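Time interval measuring enzyme TIME (Bombyx mori, PDB 2E47) is a copper- and zinc-binding glycoprotein of the Cu-Zn superoxide dismutase family that probably converts superoxide into hydrogen peroxide and oxygen. Local coordinates at residues V81-G89 with L103-H114. Residues are numbered along the deposited sequence; the frame is centred on the assembly and turned at random.
Sequences VNRHVGDLG and LVDDQISLSGPH. With ZN (zinc ion), chain F.
R83 grips D105 end-on in a buried salt bridge. R83 NH1 and NH2 both bond D105 OD2, NH2 at 2.8 Å. OD2 lies at the guanidinium edge, in plane with it. Over one face lies CB of Q107, 3.6 Å from R83 NH1. R83 NE also bonds H84 O almost straight, at 176°, and NH1 reaches V85 O. The arginine thus ties the zinc-ligand loop to the turn after strand 98-105. Replacing this arginine by an alanine would probably leave the buried D105 carboxylate without its counter-charge and H84 O without one of its donors. D105 OD1 accepts from Q107 N, an Asx turn, and from I108 N, an Asx motif; these bonds hold the carboxylate. V85 CG2 stands over the H114 ring, 3.6 Å from its centroid. With CG1 anti to the backbone N (chi1 165°), V85 also packs on I108 CG2. Toward solvent the contact loosens at exposed D106, whose OD1 is 4.1 Å from R83 NH2, a matter of charge alone. H84 ND1 and D87 OD1 bind zinc with H67 and H75, while D87 OD2 accepts from G76 N. L88 packs on strand 45-52 and I108 on strands 20-27 and 33-40, inside the Cu-Zn superoxide dismutase beta barrel.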
ATOM      1  N   VAL A  81       4.585  27.240   4.504  1.00 30.29           N
ATOM      2  CA  VAL A  81       4.844  27.040   3.084  1.00 30.08           C
ATOM      3  C   VAL A  81       6.111  26.256   2.842  1.00 30.10           C
ATOM      4  O   VAL A  81       6.121  25.408   1.944  1.00 31.13           O
ATOM      5  CB  VAL A  81       5.001  28.416   2.347  1.00 32.14           C
ATOM      6  CG1 VAL A  81       5.618  28.213   0.943  1.00 30.63           C
ATOM      7  CG2 VAL A  81       3.623  29.145   2.317  1.00 30.51           C
ATOM      8  N   ASN A  82       7.175  26.519   3.613  1.00 28.71           N
ATOM      9  CA  ASN A  82       8.421  25.780   3.445  1.00 27.54           C
ATOM     10  C   ASN A  82       8.309  24.526   4.327  1.00 26.26           C
ATOM     11  O   ASN A  82       8.742  24.519   5.478  1.00 26.45           O
ATOM     12  CB  ASN A  82       9.668  26.636   3.813  1.00 27.62           C
ATOM     13  CG  ASN A  82      11.046  25.891   3.565  1.00 30.74           C
ATOM     14  OD1 ASN A  82      12.153  26.291   4.085  1.00 32.76           O
ATOM     15  ND2 ASN A  82      10.991  24.851   2.775  1.00 27.94           N
ATOM     16  N   ARG A  83       7.773  23.458   3.760  1.00 25.01           N
ATOM     17  CA  ARG A  83       7.527  22.183   4.447  1.00 23.78           C
ATOM     18  C   ARG A  83       7.616  21.192   3.314  1.00 23.76           C
ATOM     19  O   ARG A  83       7.459  21.540   2.111  1.00 24.78           O
ATOM     20  CB  ARG A  83       6.088  22.118   5.070  1.00 24.26           C
ATOM     21  CG  ARG A  83       4.899  22.442   4.098  1.00 23.04           C
ATOM     22  CD  ARG A  83       3.460  22.060   4.623  1.00 23.13           C
ATOM     23  NE  ARG A  83       3.201  20.621   4.477  1.00 23.23           N
ATOM     24  CZ  ARG A  83       2.013  20.023   4.731  1.00 25.74           C
ATOM     25  NH1 ARG A  83       1.840  18.729   4.499  1.00 23.34           N
ATOM     26  NH2 ARG A  83       0.990  20.714   5.188  1.00 22.64           N
ATOM     27  N   HIS A  84       7.845  19.947   3.666  1.00 22.72           N
ATOM     28  CA  HIS A  84       7.649  18.820   2.719  1.00 22.61           C
ATOM     29  C   HIS A  84       6.158  18.586   2.526  1.00 22.16           C
ATOM     30  O   HIS A  84       5.422  18.868   3.406  1.00 23.20           O
ATOM     31  CB  HIS A  84       8.295  17.566   3.290  1.00 22.38           C
ATOM     32  CG  HIS A  84       9.762  17.718   3.584  1.00 26.50           C
ATOM     33  ND1 HIS A  84      10.367  17.176   4.709  1.00 23.84           N
ATOM     34  CD2 HIS A  84      10.753  18.332   2.876  1.00 25.96           C
ATOM     35  CE1 HIS A  84      11.666  17.426   4.665  1.00 25.54           C
ATOM     36  NE2 HIS A  84      11.922  18.147   3.580  1.00 28.02           N
ATOM     37  N   VAL A  85       5.714  18.019   1.395  1.00 22.39           N
ATOM     38  CA  VAL A  85       4.307  17.680   1.213  1.00 21.74           C
ATOM     39  C   VAL A  85       3.897  16.651   2.302  1.00 21.83           C
ATOM     40  O   VAL A  85       2.770  16.692   2.806  1.00 22.86           O
ATOM     41  CB  VAL A  85       4.059  17.165  -0.242  1.00 22.59           C
ATOM     42  CG1 VAL A  85       2.653  16.434  -0.414  1.00 22.20           C
ATOM     43  CG2 VAL A  85       4.118  18.357  -1.196  1.00 19.36           C
ATOM     44  N   GLY A  86       4.832  15.776   2.691  1.00 20.99           N
ATOM     45  CA  GLY A  86       4.554  14.755   3.677  1.00 22.34           C
ATOM     46  C   GLY A  86       4.560  15.134   5.154  1.00 21.40           C
ATOM     47  O   GLY A  86       4.399  14.261   5.998  1.00 19.91           O
ATOM     48  N   ASP A  87       4.786  16.405   5.481  1.00 21.40           N
ATOM     49  CA  ASP A  87       4.923  16.840   6.861  1.00 21.91           C
ATOM     50  C   ASP A  87       3.528  17.017   7.398  1.00 22.92           C
ATOM     51  O   ASP A  87       2.994  18.112   7.299  1.00 24.56           O
ATOM     52  CB  ASP A  87       5.635  18.206   6.906  1.00 20.28           C
ATOM     53  CG  ASP A  87       7.141  18.100   6.575  1.00 23.58           C
ATOM     54  OD1 ASP A  87       7.641  16.989   6.495  1.00 20.11           O
ATOM     55  OD2 ASP A  87       7.818  19.117   6.404  1.00 22.48           O
ATOM     56  N   LEU A  88       2.911  15.989   7.945  1.00 23.25           N
ATOM     57  CA  LEU A  88       1.543  16.147   8.503  1.00 24.07           C
ATOM     58  C   LEU A  88       1.626  16.619   9.917  1.00 25.09           C
ATOM     59  O   LEU A  88       0.596  16.931  10.491  1.00 28.70           O
ATOM     60  CB  LEU A  88       0.709  14.850   8.466  1.00 22.64           C
ATOM     61  CG  LEU A  88       0.502  14.258   7.059  1.00 26.35           C
ATOM     62  CD1 LEU A  88       0.095  12.768   7.112  1.00 28.77           C
ATOM     63  CD2 LEU A  88      -0.504  15.071   6.234  1.00 29.72           C
ATOM     64  N   GLY A  89       2.808  16.649  10.524  1.00 23.41           N
ATOM     65  CA  GLY A  89       2.885  17.143  11.888  1.00 22.06           C
ATOM     66  C   GLY A  89       3.084  16.040  12.941  1.00 22.00           C
ATOM     67  O   GLY A  89       3.827  15.101  12.681  1.00 22.42           O
ATOM     68  N   LEU A 103      -7.660  15.973  10.901  1.00 29.96           N
ATOM     69  CA  LEU A 103      -7.039  17.179  10.389  1.00 28.87           C
ATOM     70  C   LEU A 103      -7.282  17.295   8.920  1.00 28.17           C
ATOM     71  O   LEU A 103      -7.593  16.307   8.232  1.00 26.01           O
ATOM     72  CB  LEU A 103      -5.548  17.212  10.676  1.00 27.52           C
ATOM     73  CG  LEU A 103      -4.718  16.127   9.965  1.00 31.00           C
ATOM     74  CD1 LEU A 103      -4.271  16.397   8.507  1.00 27.12           C
ATOM     75  CD2 LEU A 103      -3.475  15.814  10.786  1.00 34.17           C
ATOM     76  N   VAL A 104      -7.178  18.523   8.454  1.00 26.12           N
ATOM     77  CA  VAL A 104      -7.302  18.792   7.059  1.00 28.81           C
ATOM     78  C   VAL A 104      -5.931  19.278   6.604  1.00 28.95           C
ATOM     79  O   VAL A 104      -5.350  20.111   7.270  1.00 28.28           O
ATOM     80  CB  VAL A 104      -8.370  19.843   6.821  1.00 28.07           C
ATOM     81  CG1 VAL A 104      -8.376  20.274   5.376  1.00 29.30           C
ATOM     82  CG2 VAL A 104      -9.762  19.242   7.250  1.00 33.14           C
ATOM     83  N   ASP A 105      -5.417  18.746   5.494  1.00 30.02           N
ATOM     84  CA  ASP A 105      -4.111  19.136   4.987  1.00 31.70           C
ATOM     85  C   ASP A 105      -4.242  19.700   3.561  1.00 32.09           C
ATOM     86  O   ASP A 105      -4.920  19.141   2.713  1.00 31.52           O
ATOM     87  CB  ASP A 105      -3.151  17.956   4.988  1.00 31.34           C
ATOM     88  CG  ASP A 105      -1.678  18.387   4.765  1.00 36.13           C
ATOM     89  OD1 ASP A 105      -1.206  18.358   3.604  1.00 37.86           O
ATOM     90  OD2 ASP A 105      -0.976  18.777   5.754  1.00 39.00           O
ATOM     91  N   ASP A 106      -3.571  20.810   3.285  1.00 34.56           N
ATOM     92  CA  ASP A 106      -3.673  21.426   1.937  1.00 36.19           C
ATOM     93  C   ASP A 106      -2.463  21.171   1.044  1.00 35.09           C
ATOM     94  O   ASP A 106      -2.386  21.770  -0.016  1.00 36.82           O
ATOM     95  CB  ASP A 106      -3.917  22.946   2.035  1.00 38.40           C
ATOM     96  CG  ASP A 106      -2.886  23.648   2.936  1.00 42.92           C
ATOM     97  OD1 ASP A 106      -2.027  22.934   3.523  1.00 47.08           O
ATOM     98  OD2 ASP A 106      -2.921  24.905   3.047  1.00 51.85           O
ATOM     99  N   GLN A 107      -1.537  20.290   1.423  1.00 33.25           N
ATOM    100  CA  GLN A 107      -0.432  19.952   0.515  1.00 31.44           C
ATOM    101  C   GLN A 107      -0.582  18.563  -0.164  1.00 29.51           C
ATOM    102  O   GLN A 107      -0.342  18.422  -1.366  1.00 28.81           O
ATOM    103  CB  GLN A 107       0.897  20.007   1.298  1.00 32.75           C
ATOM    104  CG  GLN A 107       1.957  20.915   0.760  1.00 40.01           C
ATOM    105  CD  GLN A 107       1.400  22.278   0.614  1.00 48.58           C
ATOM    106  OE1 GLN A 107       0.908  22.847   1.576  1.00 53.50           O
ATOM    107  NE2 GLN A 107       1.380  22.783  -0.605  1.00 51.76           N
ATOM    108  N   ILE A 108      -0.936  17.535   0.612  1.00 25.60           N
ATOM    109  CA  ILE A 108      -1.139  16.214   0.068  1.00 23.33           C
ATOM    110  C   ILE A 108      -2.367  16.161  -0.872  1.00 24.19           C
ATOM    111  O   ILE A 108      -3.319  16.921  -0.715  1.00 24.62           O
ATOM    112  CB  ILE A 108      -1.285  15.134   1.196  1.00 22.62           C
ATOM    113  CG1 ILE A 108      -2.454  15.441   2.140  1.00 21.18           C
ATOM    114  CG2 ILE A 108       0.053  14.990   2.036  1.00 20.91           C
ATOM    115  CD1 ILE A 108      -2.788  14.288   3.200  1.00 20.99           C
ATOM    116  N   SER A 109      -2.363  15.201  -1.765  1.00 24.09           N
ATOM    117  CA  SER A 109      -3.467  14.974  -2.643  1.00 26.65           C
ATOM    118  C   SER A 109      -3.550  13.440  -2.882  1.00 27.75           C
ATOM    119  O   SER A 109      -2.606  12.662  -2.608  1.00 25.61           O
ATOM    120  CB  SER A 109      -3.213  15.676  -3.983  1.00 27.83           C
ATOM    121  OG  SER A 109      -4.355  15.612  -4.837  1.00 32.19           O
ATOM    122  N   LEU A 110      -4.683  13.034  -3.423  1.00 29.10           N
ATOM    123  CA  LEU A 110      -4.947  11.659  -3.768  1.00 31.32           C
ATOM    124  C   LEU A 110      -4.490  11.337  -5.192  1.00 33.57           C
ATOM    125  O   LEU A 110      -4.340  10.174  -5.547  1.00 34.31           O
ATOM    126  CB  LEU A 110      -6.422  11.364  -3.553  1.00 30.48           C
ATOM    127  CG  LEU A 110      -6.840  11.345  -2.062  1.00 29.44           C
ATOM    128  CD1 LEU A 110      -8.100  10.544  -2.013  1.00 29.11           C
ATOM    129  CD2 LEU A 110      -5.826  10.783  -1.094  1.00 27.79           C
ATOM    130  N   SER A 111      -4.191  12.373  -5.978  1.00 34.26           N
ATOM    131  CA  SER A 111      -3.615  12.201  -7.324  1.00 35.02           C
ATOM    132  C   SER A 111      -2.711  13.393  -7.690  1.00 35.10           C
ATOM    133  O   SER A 111      -2.537  14.316  -6.900  1.00 34.72           O
ATOM    134  CB  SER A 111      -4.722  12.007  -8.384  1.00 35.09           C
ATOM    135  OG  SER A 111      -5.548  13.154  -8.472  1.00 36.17           O
ATOM    136  N   GLY A 112      -2.097  13.345  -8.862  1.00 35.53           N
ATOM    137  CA  GLY A 112      -1.229  14.446  -9.303  1.00 35.63           C
ATOM    138  C   GLY A 112       0.158  14.291  -8.732  1.00 35.63           C
ATOM    139  O   GLY A 112       0.497  13.245  -8.154  1.00 36.80           O
ATOM    140  N   PRO A 113       0.989  15.323  -8.881  1.00 35.40           N
ATOM    141  CA  PRO A 113       2.330  15.125  -8.358  1.00 34.28           C
ATOM    142  C   PRO A 113       2.430  15.213  -6.811  1.00 32.04           C
ATOM    143  O   PRO A 113       3.440  14.811  -6.301  1.00 33.09           O
ATOM    144  CB  PRO A 113       3.153  16.242  -9.032  1.00 35.50           C
ATOM    145  CG  PRO A 113       2.152  17.330  -9.282  1.00 35.88           C
ATOM    146  CD  PRO A 113       0.814  16.636  -9.532  1.00 35.96           C
ATOM    147  N   HIS A 114       1.421  15.693  -6.086  1.00 29.38           N
ATOM    148  CA  HIS A 114       1.424  15.571  -4.625  1.00 27.05           C
ATOM    149  C   HIS A 114       0.664  14.331  -4.155  1.00 26.84           C
ATOM    150  O   HIS A 114       0.265  14.230  -2.971  1.00 26.91           O
ATOM    151  CB  HIS A 114       0.776  16.782  -4.014  1.00 27.53           C
ATOM    152  CG  HIS A 114       1.575  18.030  -4.139  1.00 29.99           C
ATOM    153  ND1 HIS A 114       1.270  19.174  -3.427  1.00 34.40           N
ATOM    154  CD2 HIS A 114       2.676  18.322  -4.883  1.00 31.75           C
ATOM    155  CE1 HIS A 114       2.152  20.120  -3.727  1.00 35.89           C
ATOM    156  NE2 HIS A 114       3.014  19.626  -4.607  1.00 34.36           N
TER
HETATM  157 ZN    ZN F 172       9.666  16.515   6.559  1.00 24.30          ZN